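Local coordinates for protein 4-alpha-glucanotransferase (PDB 1TZ7) that is an amylomaltase, also called disproportionating enzyme or D-enzyme, a member of the 4-alpha-glucanotransferase family built on a parallel beta/alpha barrel, at residues A[47-61]-A[211-224]. Sequence-based numbering, arbitrary orientation.
Sequences YRFLDFLKECGFSLW and KLRRYARERGISIV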
ATOM      1  N   TYR A  47      -1.697  10.771 -14.934  1.00 25.52           N
ATOM      2  CA  TYR A  47      -2.564  10.632 -16.108  1.00 26.06           C
ATOM      3  C   TYR A  47      -1.788  10.125 -17.320  1.00 32.18           C
ATOM      4  O   TYR A  47      -2.296   9.321 -18.094  1.00 26.91           O
ATOM      5  CB  TYR A  47      -3.234  11.967 -16.431  1.00 26.26           C
ATOM      6  CG  TYR A  47      -4.293  12.346 -15.434  1.00 27.91           C
ATOM      7  CD1 TYR A  47      -5.613  11.952 -15.611  1.00 29.02           C
ATOM      8  CD2 TYR A  47      -3.976  13.087 -14.302  1.00 22.29           C
ATOM      9  CE1 TYR A  47      -6.592  12.296 -14.689  1.00 25.70           C
ATOM     10  CE2 TYR A  47      -4.945  13.436 -13.374  1.00 29.19           C
ATOM     11  CZ  TYR A  47      -6.245  13.040 -13.570  1.00 28.06           C
ATOM     12  OH  TYR A  47      -7.201  13.383 -12.655  1.00 28.81           O
ATOM     13  N   ARG A  48      -0.550  10.593 -17.473  1.00 26.46           N
ATOM     14  CA  ARG A  48       0.325  10.125 -18.549  1.00 27.71           C
ATOM     15  C   ARG A  48       0.619   8.634 -18.402  1.00 23.58           C
ATOM     16  O   ARG A  48       0.729   7.920 -19.391  1.00 23.13           O
ATOM     17  CB  ARG A  48       1.634  10.916 -18.550  1.00 28.02           C
ATOM     18  CG  ARG A  48       2.624  10.498 -19.651  1.00 36.62           C
ATOM     19  CD  ARG A  48       2.752  11.504 -20.796  1.00 75.10           C
ATOM     20  NE  ARG A  48       3.230  12.810 -20.336  1.00 83.62           N
ATOM     21  CZ  ARG A  48       4.492  13.074 -19.987  1.00 70.96           C
ATOM     22  NH1 ARG A  48       5.423  12.123 -20.043  1.00 78.08           N
ATOM     23  NH2 ARG A  48       4.823  14.294 -19.582  1.00 60.59           N
ATOM     24  N   PHE A  49       0.748   8.177 -17.159  1.00 26.04           N
ATOM     25  CA  PHE A  49       1.024   6.777 -16.886  1.00 28.24           C
ATOM     26  C   PHE A  49      -0.194   5.911 -17.195  1.00 26.57           C
ATOM     27  O   PHE A  49      -0.062   4.832 -17.749  1.00 28.12           O
ATOM     28  CB  PHE A  49       1.446   6.583 -15.429  1.00 24.88           C
ATOM     29  CG  PHE A  49       1.593   5.143 -15.031  1.00 24.60           C
ATOM     30  CD1 PHE A  49       2.605   4.362 -15.570  1.00 26.29           C
ATOM     31  CD2 PHE A  49       0.710   4.560 -14.123  1.00 27.97           C
ATOM     32  CE1 PHE A  49       2.741   3.028 -15.211  1.00 33.52           C
ATOM     33  CE2 PHE A  49       0.844   3.216 -13.759  1.00 26.97           C
ATOM     34  CZ  PHE A  49       1.852   2.456 -14.301  1.00 32.96           C
ATOM     35  N   LEU A  50      -1.381   6.397 -16.833  1.00 24.38           N
ATOM     36  CA  LEU A  50      -2.626   5.716 -17.188  1.00 27.94           C
ATOM     37  C   LEU A  50      -2.800   5.630 -18.712  1.00 23.80           C
ATOM     38  O   LEU A  50      -3.257   4.618 -19.225  1.00 24.77           O
ATOM     39  CB  LEU A  50      -3.829   6.429 -16.557  1.00 22.65           C
ATOM     40  CG  LEU A  50      -3.964   6.302 -15.031  1.00 24.31           C
ATOM     41  CD1 LEU A  50      -5.188   7.062 -14.543  1.00 26.88           C
ATOM     42  CD2 LEU A  50      -4.039   4.839 -14.600  1.00 36.12           C
ATOM     43  N   ASP A  51      -2.422   6.702 -19.424  1.00 26.20           N
ATOM     44  CA  ASP A  51      -2.458   6.710 -20.901  1.00 23.18           C
ATOM     45  C   ASP A  51      -1.545   5.640 -21.462  1.00 29.61           C
ATOM     46  O   ASP A  51      -1.863   5.009 -22.448  1.00 25.31           O
ATOM     47  CB  ASP A  51      -2.016   8.075 -21.453  1.00 24.79           C
ATOM     48  CG  ASP A  51      -3.064   9.146 -21.278  1.00 33.92           C
ATOM     49  OD1 ASP A  51      -4.228   8.813 -20.980  1.00 33.86           O
ATOM     50  OD2 ASP A  51      -2.812  10.360 -21.427  1.00 32.40           O
ATOM     51  N   PHE A  52      -0.393   5.458 -20.821  1.00 29.30           N
ATOM     52  CA  PHE A  52       0.574   4.440 -21.223  1.00 28.57           C
ATOM     53  C   PHE A  52       0.018   3.012 -20.972  1.00 26.86           C
ATOM     54  O   PHE A  52       0.135   2.136 -21.830  1.00 24.56           O
ATOM     55  CB  PHE A  52       1.895   4.655 -20.465  1.00 28.46           C
ATOM     56  CG  PHE A  52       2.883   3.528 -20.616  1.00 20.51           C
ATOM     57  CD1 PHE A  52       3.083   2.622 -19.581  1.00 26.53           C
ATOM     58  CD2 PHE A  52       3.624   3.387 -21.779  1.00 26.99           C
ATOM     59  CE1 PHE A  52       3.996   1.590 -19.710  1.00 28.17           C
ATOM     60  CE2 PHE A  52       4.542   2.352 -21.912  1.00 27.56           C
ATOM     61  CZ  PHE A  52       4.723   1.453 -20.874  1.00 30.00           C
ATOM     62  N   LEU A  53      -0.584   2.803 -19.800  1.00 24.81           N
ATOM     63  CA  LEU A  53      -1.309   1.548 -19.500  1.00 30.11           C
ATOM     64  C   LEU A  53      -2.285   1.229 -20.629  1.00 30.70           C
ATOM     65  O   LEU A  53      -2.250   0.154 -21.210  1.00 27.36           O
ATOM     66  CB  LEU A  53      -2.105   1.678 -18.186  1.00 30.61           C
ATOM     67  CG  LEU A  53      -1.412   1.429 -16.833  1.00 43.38           C
ATOM     68  CD1 LEU A  53      -1.229  -0.039 -16.564  1.00 46.10           C
ATOM     69  CD2 LEU A  53      -0.139   2.105 -16.771  1.00 40.28           C
ATOM     70  N   LYS A  54      -3.160   2.183 -20.919  1.00 23.75           N
ATOM     71  CA  LYS A  54      -4.220   1.998 -21.905  1.00 27.48           C
ATOM     72  C   LYS A  54      -3.648   1.674 -23.286  1.00 29.55           C
ATOM     73  O   LYS A  54      -4.097   0.738 -23.946  1.00 33.21           O
ATOM     74  CB  LYS A  54      -5.092   3.258 -21.979  1.00 28.72           C
ATOM     75  CG  LYS A  54      -6.286   3.154 -22.952  1.00 30.37           C
ATOM     76  CD  LYS A  54      -7.153   1.935 -22.653  1.00 36.69           C
ATOM     77  CE  LYS A  54      -8.498   2.026 -23.349  1.00 47.22           C
ATOM     78  NZ  LYS A  54      -8.356   1.962 -24.822  1.00 37.57           N
ATOM     79  N   GLU A  55      -2.657   2.454 -23.714  1.00 27.25           N
ATOM     80  CA  GLU A  55      -2.071   2.293 -25.049  1.00 27.50           C
ATOM     81  C   GLU A  55      -1.435   0.907 -25.209  1.00 28.62           C
ATOM     82  O   GLU A  55      -1.520   0.299 -26.273  1.00 26.09           O
ATOM     83  CB  GLU A  55      -1.019   3.389 -25.314  1.00 30.39           C
ATOM     84  CG  GLU A  55      -1.211   4.127 -26.634  1.00 51.71           C
ATOM     85  CD  GLU A  55      -0.803   3.295 -27.840  1.00 67.19           C
ATOM     86  OE1 GLU A  55      -0.106   2.282 -27.660  1.00 67.71           O
ATOM     87  OE2 GLU A  55      -1.177   3.656 -28.966  1.00 66.26           O
ATOM     88  N   CYS A  56      -0.803   0.419 -24.141  1.00 25.14           N
ATOM     89  CA  CYS A  56      -0.134  -0.887 -24.155  1.00 28.11           C
ATOM     90  C   CYS A  56      -1.137  -2.045 -24.116  1.00 28.64           C
ATOM     91  O   CYS A  56      -0.854  -3.130 -24.611  1.00 31.47           O
ATOM     92  CB  CYS A  56       0.821  -1.009 -22.956  1.00 29.59           C
ATOM     93  SG  CYS A  56       2.300   0.031 -23.060  1.00 31.24           S
ATOM     94  N   GLY A  57      -2.303  -1.803 -23.512  1.00 30.24           N
ATOM     95  CA  GLY A  57      -3.318  -2.840 -23.340  1.00 30.46           C
ATOM     96  C   GLY A  57      -3.379  -3.400 -21.913  1.00 27.68           C
ATOM     97  O   GLY A  57      -4.039  -4.412 -21.663  1.00 27.13           O
ATOM     98  N   PHE A  58      -2.688  -2.746 -20.983  1.00 29.44           N
ATOM     99  CA  PHE A  58      -2.764  -3.120 -19.569  1.00 26.15           C
ATOM    100  C   PHE A  58      -4.148  -2.821 -19.021  1.00 28.46           C
ATOM    101  O   PHE A  58      -4.809  -1.879 -19.466  1.00 30.06           O
ATOM    102  CB  PHE A  58      -1.728  -2.346 -18.746  1.00 30.75           C
ATOM    103  CG  PHE A  58      -0.316  -2.837 -18.914  1.00 23.05           C
ATOM    104  CD1 PHE A  58       0.090  -4.035 -18.340  1.00 29.65           C
ATOM    105  CD2 PHE A  58       0.612  -2.089 -19.622  1.00 26.33           C
ATOM    106  CE1 PHE A  58       1.398  -4.486 -18.482  1.00 27.56           C
ATOM    107  CE2 PHE A  58       1.923  -2.536 -19.767  1.00 31.86           C
ATOM    108  CZ  PHE A  58       2.312  -3.738 -19.193  1.00 24.95           C
ATOM    109  N   SER A  59      -4.584  -3.622 -18.043  1.00 29.34           N
ATOM    110  CA  SER A  59      -5.895  -3.432 -17.404  1.00 26.85           C
ATOM    111  C   SER A  59      -5.785  -3.203 -15.890  1.00 28.55           C
ATOM    112  O   SER A  59      -6.789  -2.951 -15.227  1.00 27.22           O
ATOM    113  CB  SER A  59      -6.778  -4.646 -17.644  1.00 26.85           C
ATOM    114  OG  SER A  59      -6.964  -4.887 -19.016  1.00 28.40           O
ATOM    115  N   LEU A  60      -4.574  -3.302 -15.346  1.00 25.87           N
ATOM    116  CA  LEU A  60      -4.389  -3.245 -13.890  1.00 27.08           C
ATOM    117  C   LEU A  60      -3.270  -2.293 -13.504  1.00 28.36           C
ATOM    118  O   LEU A  60      -2.245  -2.228 -14.167  1.00 29.45           O
ATOM    119  CB  LEU A  60      -4.085  -4.641 -13.327  1.00 28.71           C
ATOM    120  CG  LEU A  60      -5.150  -5.713 -13.536  1.00 33.99           C
ATOM    121  CD1 LEU A  60      -4.573  -7.083 -13.243  1.00 35.68           C
ATOM    122  CD2 LEU A  60      -6.360  -5.440 -12.666  1.00 38.23           C
ATOM    123  N   TRP A  61      -3.489  -1.562 -12.418  1.00 29.30           N
ATOM    124  CA  TRP A  61      -2.467  -0.736 -11.815  1.00 28.76           C
ATOM    125  C   TRP A  61      -2.430  -1.008 -10.314  1.00 28.04           C
ATOM    126  O   TRP A  61      -3.426  -0.809  -9.621  1.00 29.16           O
ATOM    127  CB  TRP A  61      -2.777   0.744 -12.066  1.00 28.01           C
ATOM    128  CG  TRP A  61      -1.830   1.690 -11.395  1.00 25.36           C
ATOM    129  CD1 TRP A  61      -0.520   1.451 -11.063  1.00 31.55           C
ATOM    130  CD2 TRP A  61      -2.110   3.027 -10.975  1.00 29.39           C
ATOM    131  NE1 TRP A  61       0.028   2.561 -10.464  1.00 27.69           N
ATOM    132  CE2 TRP A  61      -0.926   3.546 -10.396  1.00 28.25           C
ATOM    133  CE3 TRP A  61      -3.246   3.853 -11.029  1.00 29.84           C
ATOM    134  CZ2 TRP A  61      -0.850   4.843  -9.875  1.00 30.34           C
ATOM    135  CZ3 TRP A  61      -3.164   5.140 -10.510  1.00 36.44           C
ATOM    136  CH2 TRP A  61      -1.975   5.619  -9.942  1.00 38.46           C
ATOM    137  N   LYS A 211     -10.775  12.024  -9.320  1.00 25.71           N
ATOM    138  CA  LYS A 211     -10.601  12.412 -10.718  1.00 24.96           C
ATOM    139  C   LYS A 211      -9.694  11.424 -11.457  1.00 26.39           C
ATOM    140  O   LYS A 211      -9.965  11.055 -12.592  1.00 23.58           O
ATOM    141  CB  LYS A 211     -10.005  13.827 -10.800  1.00 33.49           C
ATOM    142  CG  LYS A 211     -10.344  14.574 -12.076  1.00 46.93           C
ATOM    143  CD  LYS A 211      -9.680  15.960 -12.110  1.00 64.12           C
ATOM    144  CE  LYS A 211     -10.495  17.002 -11.338  1.00 75.00           C
ATOM    145  NZ  LYS A 211     -10.023  17.155  -9.933  1.00 80.51           N
ATOM    146  N   LEU A 212      -8.620  11.006 -10.803  1.00 24.59           N
ATOM    147  CA  LEU A 212      -7.678  10.079 -11.405  1.00 27.21           C
ATOM    148  C   LEU A 212      -8.321   8.702 -11.570  1.00 26.81           C
ATOM    149  O   LEU A 212      -8.109   8.021 -12.573  1.00 25.53           O
ATOM    150  CB  LEU A 212      -6.423   9.966 -10.545  1.00 22.29           C
ATOM    151  CG  LEU A 212      -5.304   9.081 -11.108  1.00 21.76           C
ATOM    152  CD1 LEU A 212      -4.701   9.697 -12.359  1.00 22.79           C
ATOM    153  CD2 LEU A 212      -4.230   8.848 -10.055  1.00 25.63           C
ATOM    154  N   ARG A 213      -9.106   8.305 -10.581  1.00 24.73           N
ATOM    155  CA  ARG A 213      -9.765   7.009 -10.597  1.00 31.18           C
ATOM    156  C   ARG A 213     -10.803   6.918 -11.728  1.00 27.76           C
ATOM    157  O   ARG A 213     -10.929   5.885 -12.383  1.00 31.60           O
ATOM    158  CB  ARG A 213     -10.445   6.743  -9.260  1.00 31.97           C
ATOM    159  CG  ARG A 213     -11.350   5.563  -9.300  1.00 31.47           C
ATOM    160  CD  ARG A 213     -11.920   5.154  -7.982  1.00 36.18           C
ATOM    161  NE  ARG A 213     -12.833   4.046  -8.171  1.00 31.18           N
ATOM    162  CZ  ARG A 213     -12.457   2.799  -8.406  1.00 39.49           C
ATOM    163  NH1 ARG A 213     -13.371   1.863  -8.594  1.00 31.21           N
ATOM    164  NH2 ARG A 213     -11.162   2.479  -8.447  1.00 29.20           N
ATOM    165  N   ARG A 214     -11.534   7.997 -11.945  1.00 23.63           N
ATOM    166  CA  ARG A 214     -12.507   8.051 -13.034  1.00 25.99           C
ATOM    167  C   ARG A 214     -11.808   7.915 -14.381  1.00 32.63           C
ATOM    168  O   ARG A 214     -12.269   7.197 -15.260  1.00 28.13           O
ATOM    169  CB  ARG A 214     -13.295   9.363 -12.985  1.00 27.72           C
ATOM    170  CG  ARG A 214     -14.266   9.542 -14.149  1.00 36.65           C
ATOM    171  CD  ARG A 214     -15.094  10.813 -14.083  1.00 50.30           C
ATOM    172  NE  ARG A 214     -15.855  11.022 -15.312  1.00 50.29           N
ATOM    173  CZ  ARG A 214     -16.645  12.068 -15.540  1.00 56.54           C
ATOM    174  NH1 ARG A 214     -17.297  12.170 -16.694  1.00 50.53           N
ATOM    175  NH2 ARG A 214     -16.784  13.015 -14.617  1.00 60.36           N
ATOM    176  N   TYR A 215     -10.694   8.613 -14.531  1.00 29.31           N
ATOM    177  CA  TYR A 215      -9.899   8.539 -15.740  1.00 26.06           C
ATOM    178  C   TYR A 215      -9.469   7.078 -15.998  1.00 20.86           C
ATOM    179  O   TYR A 215      -9.575   6.578 -17.110  1.00 26.59           O
ATOM    180  CB  TYR A 215      -8.676   9.446 -15.600  1.00 29.05           C
ATOM    181  CG  TYR A 215      -7.981   9.776 -16.892  1.00 22.17           C
ATOM    182  CD1 TYR A 215      -6.907   9.014 -17.335  1.00 22.11           C
ATOM    183  CD2 TYR A 215      -8.379  10.869 -17.663  1.00 28.44           C
ATOM    184  CE1 TYR A 215      -6.255   9.314 -18.517  1.00 23.96           C
ATOM    185  CE2 TYR A 215      -7.731  11.180 -18.846  1.00 25.52           C
ATOM    186  CZ  TYR A 215      -6.663  10.394 -19.268  1.00 20.19           C
ATOM    187  OH  TYR A 215      -6.004  10.689 -20.445  1.00 26.50           O
ATOM    188  N   ALA A 216      -8.999   6.410 -14.952  1.00 25.32           N
ATOM    189  CA  ALA A 216      -8.563   5.017 -15.058  1.00 27.59           C
ATOM    190  C   ALA A 216      -9.737   4.095 -15.429  1.00 30.00           C
ATOM    191  O   ALA A 216      -9.626   3.270 -16.328  1.00 29.40           O
ATOM    192  CB  ALA A 216      -7.940   4.570 -13.762  1.00 23.91           C
ATOM    193  N   ARG A 217     -10.856   4.256 -14.727  1.00 30.19           N
ATOM    194  CA  ARG A 217     -12.018   3.367 -14.883  1.00 26.21           C
ATOM    195  C   ARG A 217     -12.649   3.464 -16.285  1.00 28.29           C
ATOM    196  O   ARG A 217     -13.101   2.458 -16.845  1.00 26.25           O
ATOM    197  CB  ARG A 217     -13.076   3.691 -13.826  1.00 26.36           C
ATOM    198  CG  ARG A 217     -12.698   3.257 -12.410  1.00 29.03           C
ATOM    199  CD  ARG A 217     -13.098   1.825 -12.085  1.00 58.46           C
ATOM    200  NE  ARG A 217     -12.352   0.888 -12.896  1.00 44.53           N
ATOM    201  CZ  ARG A 217     -12.875  -0.158 -13.542  1.00 31.84           C
ATOM    202  NH1 ARG A 217     -12.083  -0.936 -14.264  1.00 32.18           N
ATOM    203  NH2 ARG A 217     -14.174  -0.435 -13.464  1.00 38.12           N
ATOM    204  N   GLU A 218     -12.677   4.670 -16.842  1.00 27.38           N
ATOM    205  CA  GLU A 218     -13.252   4.889 -18.172  1.00 32.65           C
ATOM    206  C   GLU A 218     -12.397   4.241 -19.259  1.00 29.84           C
ATOM    207  O   GLU A 218     -12.866   4.017 -20.379  1.00 27.65           O
ATOM    208  CB  GLU A 218     -13.398   6.386 -18.451  1.00 31.04           C
ATOM    209  CG  GLU A 218     -14.556   7.036 -17.717  1.00 48.76           C
ATOM    210  CD  GLU A 218     -14.778   8.482 -18.129  1.00 51.45           C
ATOM    211  OE1 GLU A 218     -13.795   9.150 -18.531  1.00 48.21           O
ATOM    212  OE2 GLU A 218     -15.931   8.950 -18.048  1.00 56.78           O
ATOM    213  N   ARG A 219     -11.141   3.947 -18.923  1.00 26.33           N
ATOM    214  CA  ARG A 219     -10.226   3.273 -19.839  1.00 30.70           C
ATOM    215  C   ARG A 219     -10.025   1.782 -19.456  1.00 26.60           C
ATOM    216  O   ARG A 219      -9.121   1.123 -19.950  1.00 32.21           O
ATOM    217  CB  ARG A 219      -8.877   4.013 -19.871  1.00 31.27           C
ATOM    218  CG  ARG A 219      -8.950   5.347 -20.612  1.00 36.07           C
ATOM    219  CD  ARG A 219      -7.873   6.349 -20.237  1.00 27.99           C
ATOM    220  NE  ARG A 219      -8.075   7.617 -20.942  1.00 27.36           N
ATOM    221  CZ  ARG A 219      -8.973   8.544 -20.593  1.00 31.68           C
ATOM    222  NH1 ARG A 219      -9.084   9.659 -21.305  1.00 35.56           N
ATOM    223  NH2 ARG A 219      -9.752   8.363 -19.529  1.00 25.79           N
ATOM    224  N   GLY A 220     -10.889   1.277 -18.580  1.00 26.29           N
ATOM    225  CA  GLY A 220     -10.941  -0.147 -18.280  1.00 27.89           C
ATOM    226  C   GLY A 220      -9.831  -0.606 -17.345  1.00 30.14           C
ATOM    227  O   GLY A 220      -9.553  -1.808 -17.234  1.00 28.79           O
ATOM    228  N   ILE A 221      -9.197   0.347 -16.673  1.00 26.22           N
ATOM    229  CA  ILE A 221      -8.112   0.043 -15.756  1.00 25.23           C
ATOM    230  C   ILE A 221      -8.653  -0.071 -14.338  1.00 27.27           C
ATOM    231  O   ILE A 221      -9.265   0.874 -13.817  1.00 27.69           O
ATOM    232  CB  ILE A 221      -7.020   1.133 -15.830  1.00 30.92           C
ATOM    233  CG1 ILE A 221      -6.370   1.137 -17.221  1.00 27.52           C
ATOM    234  CG2 ILE A 221      -5.950   0.899 -14.757  1.00 32.31           C
ATOM    235  CD1 ILE A 221      -5.651   2.416 -17.548  1.00 34.16           C
ATOM    236  N   SER A 222      -8.435  -1.236 -13.715  1.00 26.66           N
ATOM    237  CA  SER A 222      -8.792  -1.448 -12.319  1.00 27.11           C
ATOM    238  C   SER A 222      -7.574  -1.204 -11.441  1.00 36.02           C
ATOM    239  O   SER A 222      -6.457  -1.595 -11.790  1.00 26.50           O
ATOM    240  CB  SER A 222      -9.302  -2.884 -12.105  1.00 30.85           C
ATOM    241  OG  SER A 222     -10.495  -3.123 -12.815  1.00 27.69           O
ATOM    242  N   ILE A 223      -7.787  -0.561 -10.305  1.00 28.30           N
ATOM    243  CA  ILE A 223      -6.702  -0.219  -9.423  1.00 24.93           C
ATOM    244  C   ILE A 223      -6.647  -1.173  -8.248  1.00 30.76           C
ATOM    245  O   ILE A 223      -7.631  -1.352  -7.522  1.00 26.97           O
ATOM    246  CB  ILE A 223      -6.829   1.248  -8.932  1.00 26.51           C
ATOM    247  CG1 ILE A 223      -6.975   2.195 -10.131  1.00 27.40           C
ATOM    248  CG2 ILE A 223      -5.599   1.631  -8.103  1.00 26.67           C
ATOM    249  CD1 ILE A 223      -7.288   3.644  -9.755  1.00 30.18           C
ATOM    250  N   VAL A 224      -5.489  -1.796  -8.073  1.00 27.95           N
ATOM    251  CA  VAL A 224      -5.234  -2.643  -6.934  1.00 29.79           C
ATOM    252  C   VAL A 224      -4.575  -1.823  -5.826  1.00 33.69           C
ATOM    253  O   VAL A 224      -3.450  -1.363  -5.969  1.00 28.53           O
ATOM    254  CB  VAL A 224      -4.314  -3.828  -7.315  1.00 29.55           C
ATOM    255  CG1 VAL A 224      -4.097  -4.746  -6.125  1.00 32.61           C
ATOM    256  CG2 VAL A 224      -4.902  -4.600  -8.498  1.00 33.31           C
TER
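Leu-50 and Leu-212 meet methyl to methyl between helices 44-56 and 192-218, with CD1 of Leu-50 only 3.5 Å from CD1 of Leu-212, tighter than an ordinary van der Waals contact. The same Leu-212 CD1 also lies over the centre of the Tyr-47 ring in a CH-pi contact, while Leu-212 CD2 reaches the rim of the Trp-61 indole at CZ3 and CH2. With CG of Leu-212 anti to the backbone N (chi1 -176°), the branch point sits between the two rings, and chi2 turns one methyl to each. Toward the C-terminal ends of the helices, Ile-221 CD1 packs against helix 44-56, 3.7 Å from Leu-53 CB, and Ala-216 CB closes against both methyls of Leu-50.

The two short helical pieces run nearly parallel, 11° apart, and each ends in a Schellman motif, with Gly-57 or Gly-220 at positive phi, before its chain turns into a strand. Strands 60-62 and 222-227 are parallel neighbours in the eight-stranded sheet of the beta/alpha barrel, and the helices pack outside them. Three backbone hydrogen bonds of 2.8-3.0 Å join the strands: Ser-222 N to Ser-59 O, Trp-61 N to Ser-222 O and Val-224 N to Trp-61 O. Strand 23-27 flanks strand 60-62 on its other side, and Trp-61 NE1 is hydrogen-bonded to Leu-28 O.

Nearer solvent the tyrosines remain close-packed. Tyr-47 turns its edge into the face of Tyr-215, the planes 83° apart, and the Arg-219 guanidinium covers the opposite face, its NH2 hydrogen-bonded to the backbone O of Tyr-215. Tyr-215 OH donates to the syn lone pair of Asp-51 OD1 at 2.6 Å. The loose side begins at Arg-219 NE, 4.0 Å from Asp-51 OD1, an attraction of charges without a directed N-H. At the exposed margin, the aliphatic part of Lys-54 lies across Arg-219 CB.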